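Local coordinates for UDP-N-acetylglucosamine 4,6-dehydratase (Vibrio fischeri, PDB 3PVZ), which probably acts as a lyase that removes water from UDP-N-acetylglucosamine with the help of a bound NAD, at residues L134-M137 with I138-V142; N173-G176 with A177-I181; Q359-G362 with Q363-T366; W370-E373 with E374-L378. All coordinates share one frame; numbering follows the deposited sequence.

Contact 1: residues L134-M137 with I138-V142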
loop_
_atom_site.group_PDB
_atom_site.type_symbol
_atom_site.label_atom_id
_atom_site.label_comp_id
_atom_site.label_asym_id
_atom_site.label_seq_id
_atom_site.Cartn_x
_atom_site.Cartn_y
_atom_site.Cartn_z
ATOM N N LEU A 134 -14.118 -1.027 -5.293
ATOM C CA LEU A 134 -15.193 -0.866 -4.326
ATOM C C LEU A 134 -15.425 -2.138 -3.540
ATOM O O LEU A 134 -15.689 -2.097 -2.354
ATOM C CB LEU A 134 -16.471 -0.484 -5.072
ATOM C CG LEU A 134 -17.732 -0.011 -4.346
ATOM C CD1 LEU A 134 -17.442 1.089 -3.329
ATOM C CD2 LEU A 134 -18.757 0.478 -5.367
HETATM N N MSE A 135 -15.355 -3.278 -4.209
HETATM C CA MSE A 135 -15.529 -4.565 -3.534
HETATM C C MSE A 135 -14.350 -4.782 -2.608
HETATM O O MSE A 135 -14.532 -5.232 -1.501
HETATM C CB MSE A 135 -15.620 -5.726 -4.520
HETATM C CG MSE A 135 -15.762 -7.095 -3.925
HETATM SE SE MSE A 135 -17.359 -7.255 -2.892
HETATM C CE MSE A 135 -18.535 -7.842 -4.363
ATOM N N ARG A 136 -13.150 -4.419 -3.045
ATOM C CA ARG A 136 -11.997 -4.580 -2.186
ATOM C C ARG A 136 -12.120 -3.736 -0.908
ATOM O O ARG A 136 -11.694 -4.139 0.140
ATOM C CB ARG A 136 -10.683 -4.260 -2.926
ATOM C CG ARG A 136 -9.503 -4.407 -2.004
ATOM C CD ARG A 136 -8.162 -4.183 -2.651
ATOM N NE ARG A 136 -7.143 -4.231 -1.610
ATOM C CZ ARG A 136 -6.094 -3.415 -1.517
ATOM N NH1 ARG A 136 -5.884 -2.447 -2.387
ATOM N NH2 ARG A 136 -5.277 -3.515 -0.501
HETATM N N MSE A 137 -12.674 -2.549 -1.037
HETATM C CA MSE A 137 -12.835 -1.618 0.070
HETATM C C MSE A 137 -13.814 -2.209 1.054
HETATM O O MSE A 137 -13.678 -2.053 2.236
HETATM C CB MSE A 137 -13.339 -0.238 -0.488
HETATM C CG MSE A 137 -14.230 0.567 0.440
HETATM SE SE MSE A 137 -14.865 2.273 -0.300
HETATM C CE MSE A 137 -13.127 3.105 0.225
ATOM N N ILE A 138 -14.827 -2.885 0.545
ATOM C CA ILE A 138 -15.790 -3.562 1.407
ATOM C C ILE A 138 -15.102 -4.721 2.145
ATOM O O ILE A 138 -15.371 -4.936 3.327
ATOM C CB ILE A 138 -16.992 -4.108 0.615
ATOM C CG1 ILE A 138 -17.902 -2.971 0.158
ATOM C CG2 ILE A 138 -17.786 -5.086 1.460
ATOM C CD1 ILE A 138 -18.821 -3.412 -0.941
ATOM N N ASP A 139 -14.211 -5.432 1.457
ATOM C CA ASP A 139 -13.527 -6.597 2.040
ATOM C C ASP A 139 -12.563 -6.158 3.111
ATOM O O ASP A 139 -12.545 -6.738 4.230
ATOM C CB ASP A 139 -12.760 -7.419 0.982
ATOM C CG ASP A 139 -13.648 -8.388 0.228
ATOM O OD1 ASP A 139 -14.730 -8.727 0.758
ATOM O OD2 ASP A 139 -13.268 -8.818 -0.905
ATOM N N VAL A 140 -11.780 -5.122 2.782
ATOM C CA VAL A 140 -10.805 -4.561 3.725
ATOM C C VAL A 140 -11.494 -3.809 4.867
ATOM O O VAL A 140 -11.102 -3.970 6.022
ATOM C CB VAL A 140 -9.800 -3.639 3.052
ATOM C CG1 VAL A 140 -8.930 -2.946 4.131
ATOM C CG2 VAL A 140 -8.929 -4.397 2.054
ATOM N N ASN A 141 -12.522 -2.996 4.581
ATOM C CA ASN A 141 -13.024 -2.160 5.640
ATOM C C ASN A 141 -14.097 -2.916 6.442
ATOM O O ASN A 141 -14.168 -2.709 7.631
ATOM C CB ASN A 141 -13.605 -0.813 5.164
ATOM C CG ASN A 141 -12.592 0.123 4.504
ATOM O OD1 ASN A 141 -11.357 -0.046 4.563
ATOM N ND2 ASN A 141 -13.145 1.153 3.850
ATOM N N VAL A 142 -14.916 -3.766 5.826
ATOM C CA VAL A 142 -15.990 -4.475 6.582
ATOM C C VAL A 142 -15.572 -5.902 7.019
ATOM O O VAL A 142 -15.385 -6.169 8.220
ATOM C CB VAL A 142 -17.308 -4.513 5.787
ATOM C CG1 VAL A 142 -18.458 -5.123 6.610
ATOM C CG2 VAL A 142 -17.680 -3.083 5.301
#
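Arg136 O takes the backbone N-H of Val140 at 2.8 Å and 169°, the straightest of four i-to-i+4 bonds that wind this turn of helix 131-154 in the Rossmann-type nucleotide-binding fold. The side chains of the same pair run alongside each other. Arg136 is extended, with CG anti to the backbone N (chi1 179°), which lays CG and NE along Val140 CG2. One valine methyl does the touching: Val140 CG2 is 3.4 Å from Arg136 O and 4.1 Å from Arg136 NE, oblique to the guanidinium. Farther out, Arg136 NH1 donates to the backbone carbonyls of Ala95 and Ile68 of the second subunit, whereas Val140 touches NAD. A single turn therefore serves both the subunit interface and the cofactor pocket.

The next i-to-i+4 pair is Met137 with Asn141, Met137 being modelled as selenomethionine. Asn141 turns its amide back over the preceding turn: a chi1 of -64° sets CG next to its own backbone N, and Asn141 CG then lies 3.3 Å from Met137 O. The amide has partners at both ends, OD1 accepting from Leu122 N and ND2 bonding to Ser178 OG, which fixes its rotation and satisfies its buried polar atoms. Across this pair, Asn141 ND2 rests against the methionine chain, 3.6 Å from Met137 CG.

Contact 2: residues N173-G176 with A177-I181. With NAD (nicotinamide-adenine-dinucleotide), chain E.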
loop_
_atom_site.group_PDB
_atom_site.type_symbol
_atom_site.label_atom_id
_atom_site.label_comp_id
_atom_site.label_asym_id
_atom_site.label_seq_id
_atom_site.Cartn_x
_atom_site.Cartn_y
_atom_site.Cartn_z
ATOM N N ASN A 173 -20.574 9.518 0.600
ATOM C CA ASN A 173 -19.886 8.714 -0.419
ATOM C C ASN A 173 -19.783 7.235 0.043
ATOM O O ASN A 173 -20.163 6.931 1.162
ATOM C CB ASN A 173 -18.531 9.337 -0.712
ATOM C CG ASN A 173 -17.701 9.532 0.535
ATOM O OD1 ASN A 173 -17.710 8.694 1.437
ATOM N ND2 ASN A 173 -16.957 10.621 0.586
HETATM N N MSE A 174 -19.313 6.326 -0.811
HETATM C CA MSE A 174 -19.306 4.876 -0.504
HETATM C C MSE A 174 -18.278 4.500 0.577
HETATM O O MSE A 174 -18.446 3.512 1.287
HETATM C CB MSE A 174 -19.056 4.027 -1.760
HETATM C CG MSE A 174 -20.048 4.247 -2.912
HETATM SE SE MSE A 174 -21.780 3.689 -2.368
HETATM C CE MSE A 174 -21.544 1.746 -2.593
HETATM N N MSE A 175 -17.203 5.268 0.652
HETATM C CA MSE A 175 -16.211 5.171 1.719
HETATM C C MSE A 175 -16.852 5.244 3.090
HETATM O O MSE A 175 -16.716 4.340 3.920
HETATM C CB MSE A 175 -15.237 6.346 1.615
HETATM C CG MSE A 175 -13.899 5.988 1.238
HETATM SE SE MSE A 175 -13.182 5.011 2.720
HETATM C CE MSE A 175 -13.235 6.546 3.957
ATOM N N GLY A 176 -17.539 6.360 3.315
ATOM C CA GLY A 176 -18.195 6.620 4.567
ATOM C C GLY A 176 -19.293 5.628 4.791
ATOM O O GLY A 176 -19.502 5.200 5.917
ATOM N N ALA A 177 -20.007 5.246 3.739
ATOM C CA ALA A 177 -21.011 4.191 3.893
ATOM C C ALA A 177 -20.332 2.868 4.330
ATOM O O ALA A 177 -20.865 2.145 5.190
ATOM C CB ALA A 177 -21.782 4.001 2.637
ATOM N N SER A 178 -19.151 2.577 3.788
ATOM C CA SER A 178 -18.481 1.316 4.134
ATOM C C SER A 178 -18.101 1.338 5.593
ATOM O O SER A 178 -18.339 0.349 6.280
ATOM C CB SER A 178 -17.284 0.966 3.224
ATOM O OG SER A 178 -16.148 1.698 3.573
ATOM N N LYS A 179 -17.545 2.454 6.068
ATOM C CA LYS A 179 -17.217 2.596 7.498
ATOM C C LYS A 179 -18.517 2.578 8.341
ATOM O O LYS A 179 -18.522 2.108 9.478
ATOM C CB LYS A 179 -16.406 3.872 7.792
ATOM C CG LYS A 179 -15.075 4.075 6.999
ATOM C CD LYS A 179 -13.896 3.319 7.626
ATOM C CE LYS A 179 -12.521 3.799 7.058
ATOM N NZ LYS A 179 -12.056 5.074 7.663
ATOM N N ARG A 180 -19.617 3.087 7.810
ATOM C CA ARG A 180 -20.877 3.057 8.547
ATOM C C ARG A 180 -21.423 1.639 8.643
ATOM O O ARG A 180 -21.987 1.255 9.661
ATOM C CB ARG A 180 -21.918 3.971 7.896
ATOM C CG ARG A 180 -23.269 3.921 8.569
ATOM C CD ARG A 180 -23.238 4.434 10.019
ATOM N NE ARG A 180 -24.543 4.191 10.622
ATOM C CZ ARG A 180 -24.843 3.194 11.452
ATOM N NH1 ARG A 180 -23.906 2.338 11.878
ATOM N NH2 ARG A 180 -26.094 3.092 11.897
ATOM N N ILE A 181 -21.260 0.862 7.577
ATOM C CA ILE A 181 -21.696 -0.530 7.598
ATOM C C ILE A 181 -20.780 -1.311 8.548
ATOM O O ILE A 181 -21.250 -2.132 9.335
ATOM C CB ILE A 181 -21.730 -1.164 6.174
ATOM C CG1 ILE A 181 -22.814 -0.503 5.336
ATOM C CG2 ILE A 181 -21.954 -2.670 6.250
ATOM C CD1 ILE A 181 -22.530 -0.492 3.854
HETATM P PA NAD E . -3.026 4.614 5.502
HETATM O O1A NAD E . -3.312 4.468 4.043
HETATM O O2A NAD E . -1.730 5.339 5.703
HETATM O O5B NAD E . -2.640 3.221 6.164
HETATM C C5B NAD E . -3.590 2.149 5.974
HETATM C C4B NAD E . -2.725 0.896 6.146
HETATM O O4B NAD E . -3.474 -0.296 6.029
HETATM C C3B NAD E . -1.612 0.858 5.050
HETATM O O3B NAD E . -0.331 0.700 5.624
HETATM C C2B NAD E . -2.029 -0.360 4.192
HETATM O O2B NAD E . -0.959 -0.982 3.491
HETATM C C1B NAD E . -2.683 -1.205 5.310
HETATM N N9A NAD E . -3.568 -2.214 4.748
HETATM C C8A NAD E . -4.589 -2.018 3.902
HETATM N N7A NAD E . -5.130 -3.140 3.555
HETATM C C5A NAD E . -4.499 -4.121 4.270
HETATM C C6A NAD E . -4.614 -5.507 4.335
HETATM N N6A NAD E . -5.622 -6.090 3.607
HETATM N N1A NAD E . -3.801 -6.209 5.118
HETATM C C2A NAD E . -2.847 -5.608 5.821
HETATM N N3A NAD E . -2.689 -4.309 5.766
HETATM C C4A NAD E . -3.482 -3.550 5.021
HETATM O O3 NAD E . -4.293 5.302 6.216
HETATM P PN NAD E . -4.072 6.128 7.603
HETATM O O1N NAD E . -3.920 7.610 7.303
HETATM O O2N NAD E . -3.065 5.659 8.570
HETATM O O5D NAD E . -5.619 6.063 8.177
HETATM C C5D NAD E . -5.890 4.818 8.802
HETATM C C4D NAD E . -7.350 4.801 9.270
HETATM O O4D NAD E . -7.694 6.078 9.894
HETATM C C3D NAD E . -8.292 4.666 8.052
HETATM O O3D NAD E . -9.544 4.021 8.377
HETATM C C2D NAD E . -8.646 6.136 7.731
HETATM O O2D NAD E . -9.890 6.262 7.026
HETATM C C1D NAD E . -8.754 6.726 9.136
HETATM N N1N NAD E . -8.624 8.192 9.142
HETATM C C2N NAD E . -7.484 8.733 8.695
HETATM C C3N NAD E . -7.302 10.100 8.693
HETATM C C7N NAD E . -6.067 10.715 8.178
HETATM O O7N NAD E . -6.040 11.943 8.147
HETATM N N7N NAD E . -5.026 9.998 7.728
HETATM C C4N NAD E . -8.340 10.937 9.172
HETATM C C5N NAD E . -9.497 10.338 9.642
HETATM C C6N NAD E . -9.622 8.948 9.606
#
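Met175 and Lys179 stand one helical turn apart at the start of helix 174-189, the crossover helix of the beta-alpha-beta unit between strands 159-163 and 194-198. Their spacing is consistent with the YxxxK motif of short-chain dehydrogenases/reductases, with a methionine, here selenomethionine, at the position usually held by tyrosine.

Among the backbone bonds, Ala177 N reaches Asn173 O at 3.1 Å, and Lys179 N reaches Met175 O at 3.0 Å.

Side chain to backbone, Asn173 is the N-cap: its OD1 accepts from Gly176 N at 3.0 Å, with an N-H...O angle of 168°, and so occupies an amide that the first turn would otherwise leave without a helical acceptor. Ser178 OG donates to Met175 O at 2.7 Å. A chi1 of 79° places the hydroxyl between the serine's own N and carbonyl carbon, from where it folds back on the turn. It arrives 18° off the plane of the carbonyl that Lys179 N also uses, so two donors grip one oxygen.

Between side chains, Met175 and Lys179 point the same way, with Met175 CE 4.2 Å from Lys179 NZ. The lysine bends at chi2 and chi4 to bring NZ to the nicotinamide ribose of NAD, where Lys179 NZ bonds both hydroxyls, O2D at 2.6 Å and O3D at 2.8 Å.

Contact 3: residues Q359-G362 with Q363-T366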
loop_
_atom_site.group_PDB
_atom_site.type_symbol
_atom_site.label_atom_id
_atom_site.label_comp_id
_atom_site.label_asym_id
_atom_site.label_seq_id
_atom_site.Cartn_x
_atom_site.Cartn_y
_atom_site.Cartn_z
ATOM N N GLN A 359 -24.825 -12.261 2.623
ATOM C CA GLN A 359 -25.390 -13.153 1.620
ATOM C C GLN A 359 -25.259 -12.575 0.211
ATOM O O GLN A 359 -24.756 -13.244 -0.678
ATOM C CB GLN A 359 -26.863 -13.489 1.942
ATOM C CG GLN A 359 -27.478 -14.513 0.994
ATOM C CD GLN A 359 -28.995 -14.631 1.122
ATOM O OE1 GLN A 359 -29.682 -13.705 1.591
ATOM N NE2 GLN A 359 -29.528 -15.783 0.693
ATOM N N LYS A 360 -25.715 -11.341 0.023
ATOM C CA LYS A 360 -25.611 -10.639 -1.264
ATOM C C LYS A 360 -24.167 -10.362 -1.724
ATOM O O LYS A 360 -23.884 -10.432 -2.908
ATOM C CB LYS A 360 -26.377 -9.314 -1.222
ATOM C CG LYS A 360 -27.866 -9.474 -1.136
ATOM C CD LYS A 360 -28.489 -9.594 -2.501
ATOM C CE LYS A 360 -29.972 -9.950 -2.416
ATOM N NZ LYS A 360 -30.208 -11.231 -1.656
ATOM N N ILE A 361 -23.261 -10.012 -0.811
ATOM C CA ILE A 361 -21.864 -9.815 -1.207
ATOM C C ILE A 361 -21.244 -11.154 -1.615
ATOM O O ILE A 361 -20.614 -11.232 -2.676
ATOM C CB ILE A 361 -21.007 -9.147 -0.125
ATOM C CG1 ILE A 361 -21.409 -7.684 0.060
ATOM C CG2 ILE A 361 -19.524 -9.201 -0.516
ATOM C CD1 ILE A 361 -20.854 -6.748 -1.015
ATOM N N GLY A 362 -21.433 -12.192 -0.789
ATOM C CA GLY A 362 -20.933 -13.548 -1.082
ATOM C C GLY A 362 -21.360 -14.042 -2.479
ATOM O O GLY A 362 -20.556 -14.640 -3.187
ATOM N N GLN A 363 -22.609 -13.755 -2.865
ATOM C CA GLN A 363 -23.159 -14.187 -4.156
ATOM C C GLN A 363 -22.599 -13.371 -5.311
ATOM O O GLN A 363 -22.431 -13.890 -6.397
ATOM C CB GLN A 363 -24.705 -14.139 -4.184
ATOM C CG GLN A 363 -25.356 -14.889 -5.405
ATOM C CD GLN A 363 -25.203 -16.442 -5.348
ATOM O OE1 GLN A 363 -25.635 -17.086 -4.381
ATOM N NE2 GLN A 363 -24.591 -17.032 -6.389
HETATM N N MSE A 364 -22.334 -12.091 -5.111
HETATM C CA MSE A 364 -21.630 -11.356 -6.134
HETATM C C MSE A 364 -20.265 -12.014 -6.368
HETATM O O MSE A 364 -19.837 -12.178 -7.492
HETATM C CB MSE A 364 -21.458 -9.896 -5.737
HETATM C CG MSE A 364 -22.726 -9.066 -5.820
HETATM SE SE MSE A 364 -22.384 -7.232 -5.246
HETATM C CE MSE A 364 -23.904 -7.040 -4.012
ATOM N N LYS A 365 -19.585 -12.397 -5.299
ATOM C CA LYS A 365 -18.273 -13.038 -5.425
ATOM C C LYS A 365 -18.330 -14.419 -6.090
ATOM O O LYS A 365 -17.377 -14.838 -6.729
ATOM C CB LYS A 365 -17.612 -13.166 -4.071
ATOM C CG LYS A 365 -17.122 -11.838 -3.509
ATOM C CD LYS A 365 -16.545 -12.051 -2.176
ATOM C CE LYS A 365 -16.232 -10.745 -1.468
ATOM N NZ LYS A 365 -15.493 -10.972 -0.161
ATOM N N THR A 366 -19.444 -15.114 -5.923
ATOM C CA THR A 366 -19.627 -16.436 -6.484
ATOM C C THR A 366 -19.857 -16.285 -7.964
ATOM O O THR A 366 -19.265 -17.012 -8.753
ATOM C CB THR A 366 -20.811 -17.154 -5.830
ATOM O OG1 THR A 366 -20.453 -17.493 -4.486
ATOM C CG2 THR A 366 -21.205 -18.431 -6.600
#
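The flat group at the centre is the Gly362 carbonyl, which Thr366 approaches from opposite faces. On one face Thr366 OG1 donates to Gly362 O at 3.1 Å, standing 38° out of the carbonyl plane; on the other Thr366 N reaches Gly362 O at 3.0 Å, through a bond bent to 131°. The threonine hydroxyl can do this because chi1 of -71° lays OG1 beside its own backbone N, doubling the helical bond with a second donor.

On the inner side, Ile361 and Lys365 are the i-to-i+4 pair. The lysine runs extended beyond CG, and its CE passes the isoleucine methyl, Ile361 CG2, at 3.8 Å. This apolar run carries Lys365 NZ to a salt bridge with Asp139 OD1 on helix 131-154. Ile361 CD1 meets Met364 CE at a looser 4.3 Å, the methionine being modelled as selenomethionine. Gln359, Lys360 and Gln363 occupy the outer, solvent side, where Gln363 NE2 hydrogen-bonds Asp367 OD1.

Ile361 and Met364 are the buried side chains of this stretch of helix 351-367: both pack on Leu378 of helix 372-382 and on Met135 of helix 131-154, and Ile361 also touches Ile138 and Phe143 of the latter.

Contact 4: residues W370-E373 with E374-L378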
loop_
_atom_site.group_PDB
_atom_site.type_symbol
_atom_site.label_atom_id
_atom_site.label_comp_id
_atom_site.label_asym_id
_atom_site.label_seq_id
_atom_site.Cartn_x
_atom_site.Cartn_y
_atom_site.Cartn_z
ATOM N N TRP A 370 -20.279 -8.415 -10.957
ATOM C CA TRP A 370 -21.160 -7.521 -10.267
ATOM C C TRP A 370 -20.943 -6.104 -10.819
ATOM O O TRP A 370 -19.910 -5.807 -11.437
ATOM C CB TRP A 370 -20.905 -7.577 -8.758
ATOM C CG TRP A 370 -19.551 -7.150 -8.332
ATOM C CD1 TRP A 370 -19.165 -5.903 -8.045
ATOM C CD2 TRP A 370 -18.406 -7.988 -8.099
ATOM N NE1 TRP A 370 -17.853 -5.881 -7.660
ATOM C CE2 TRP A 370 -17.362 -7.153 -7.682
ATOM C CE3 TRP A 370 -18.175 -9.358 -8.187
ATOM C CZ2 TRP A 370 -16.090 -7.631 -7.376
ATOM C CZ3 TRP A 370 -16.923 -9.837 -7.889
ATOM C CH2 TRP A 370 -15.885 -8.972 -7.485
ATOM N N THR A 371 -21.927 -5.243 -10.594
ATOM C CA THR A 371 -21.906 -3.880 -11.090
ATOM C C THR A 371 -21.749 -2.964 -9.900
ATOM O O THR A 371 -22.124 -3.331 -8.785
ATOM C CB THR A 371 -23.226 -3.539 -11.755
ATOM O OG1 THR A 371 -24.272 -3.737 -10.806
ATOM C CG2 THR A 371 -23.490 -4.427 -13.019
ATOM N N LYS A 372 -21.223 -1.765 -10.131
ATOM C CA LYS A 372 -21.202 -0.749 -9.097
ATOM C C LYS A 372 -22.603 -0.537 -8.528
ATOM O O LYS A 372 -22.801 -0.506 -7.318
ATOM C CB LYS A 372 -20.674 0.584 -9.638
ATOM C CG LYS A 372 -20.841 1.717 -8.597
ATOM C CD LYS A 372 -19.914 2.895 -8.781
ATOM C CE LYS A 372 -19.835 3.680 -7.463
ATOM N NZ LYS A 372 -19.190 5.005 -7.599
ATOM N N GLU A 373 -23.572 -0.398 -9.419
ATOM C CA GLU A 373 -24.911 -0.002 -9.021
ATOM C C GLU A 373 -25.621 -1.079 -8.211
ATOM O O GLU A 373 -26.494 -0.780 -7.426
ATOM C CB GLU A 373 -25.724 0.410 -10.262
ATOM C CG GLU A 373 -25.306 1.798 -10.795
ATOM C CD GLU A 373 -25.741 2.950 -9.862
ATOM O OE1 GLU A 373 -26.974 3.084 -9.633
ATOM O OE2 GLU A 373 -24.856 3.705 -9.354
ATOM N N GLU A 374 -25.239 -2.334 -8.399
ATOM C CA GLU A 374 -25.708 -3.409 -7.535
ATOM C C GLU A 374 -25.250 -3.198 -6.079
ATOM O O GLU A 374 -26.014 -3.431 -5.136
ATOM C CB GLU A 374 -25.133 -4.720 -8.042
ATOM C CG GLU A 374 -25.963 -5.941 -7.783
ATOM C CD GLU A 374 -25.280 -7.187 -8.281
ATOM O OE1 GLU A 374 -24.312 -7.060 -9.075
ATOM O OE2 GLU A 374 -25.698 -8.290 -7.853
ATOM N N ILE A 375 -24.001 -2.765 -5.904
ATOM C CA ILE A 375 -23.465 -2.519 -4.559
ATOM C C ILE A 375 -24.163 -1.305 -3.932
ATOM O O ILE A 375 -24.629 -1.374 -2.789
ATOM C CB ILE A 375 -21.928 -2.301 -4.552
ATOM C CG1 ILE A 375 -21.196 -3.441 -5.276
ATOM C CG2 ILE A 375 -21.408 -2.192 -3.103
ATOM C CD1 ILE A 375 -19.696 -3.435 -5.089
ATOM N N VAL A 376 -24.278 -0.219 -4.708
ATOM C CA VAL A 376 -25.008 0.980 -4.278
ATOM C C VAL A 376 -26.416 0.631 -3.827
ATOM O O VAL A 376 -26.874 1.117 -2.801
ATOM C CB VAL A 376 -25.094 2.059 -5.366
ATOM C CG1 VAL A 376 -25.996 3.209 -4.904
ATOM C CG2 VAL A 376 -23.703 2.588 -5.715
ATOM N N GLN A 377 -27.092 -0.231 -4.568
ATOM C CA GLN A 377 -28.447 -0.628 -4.190
ATOM C C GLN A 377 -28.480 -1.385 -2.871
ATOM O O GLN A 377 -29.363 -1.183 -2.049
ATOM C CB GLN A 377 -29.088 -1.464 -5.286
ATOM C CG GLN A 377 -29.481 -0.646 -6.496
ATOM C CD GLN A 377 -30.469 0.475 -6.158
ATOM O OE1 GLN A 377 -31.516 0.239 -5.540
ATOM N NE2 GLN A 377 -30.125 1.701 -6.547
ATOM N N LEU A 378 -27.521 -2.269 -2.669
ATOM C CA LEU A 378 -27.391 -2.931 -1.396
ATOM C C LEU A 378 -27.089 -1.905 -0.282
ATOM O O LEU A 378 -27.671 -1.967 0.788
ATOM C CB LEU A 378 -26.302 -3.993 -1.489
ATOM C CG LEU A 378 -25.888 -4.725 -0.232
ATOM C CD1 LEU A 378 -27.056 -5.538 0.295
ATOM C CD2 LEU A 378 -24.695 -5.590 -0.613
#
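Trp370 and Ile375 make the tightly packed part, where Ile375 CD1 approaches the indole obliquely, 3.9 Å from Trp370 CD1. With chi1 at 62°, CG stands between the tryptophan's own N and carbonyl carbon, and the five-membered ring passes Ile375 CD1 while the benzene part leads away from the helix. A hydrogen bond from NE1 to Pro131 O holds the ring's orientation. Around this pair, Trp370 packs on Met135 and Met364 of its own chain and on Ala105 of the second subunit, while Ile375 reaches Leu134 and Ile138.

Packing loosens at Lys372 CG, 4.2 Å from Val376 CG2, a pair bordering the neighbouring helices through Leu134 and Met174; Lys372 NZ bonds Glu128 O. The solvent side belongs to Glu373, whose OE2 lies 4.0 Å from Val376 CG2, and to exposed Gln377. Backbone bonds grip more firmly: Val376 N meets Lys372 O at 3.0 Å and 170°.

At the helix start, Thr371 and Glu374 cross their side chains at about a right angle. Thr371 OG1 accepts from Glu374 N at 2.9 Å; in return Glu374 OE1, carried on an extended chain, takes Thr371 N in a weak bond of 3.4 Å. This reciprocal pairing is a capping box, opening helix 372-382 at its N terminus.

Overall arrangement
All four contacts are local: each closes successive turns along one helix, contacts 2 and 4 including the N-cap. They follow in series along the chain, so none nests within or crosses another. Contact 1, in helix 131-154, comes first and touches all the others. Contact 2 begins helix 174-189, the next helix of the Rossmann-type fold, with its centre 10 Å from that of contact 1. Much later, contacts 3 and 4 lie on the successive helices 351-367 and 372-382, their centres 11 Å apart. Helix 372-382 reaches contact 2 through Met174, Ile375 and Val376, whereas contacts 2 and 3 stay about 8 Å apart at their nearest atoms. The C-terminal helix pair is thereby tied to the nucleotide-binding fold.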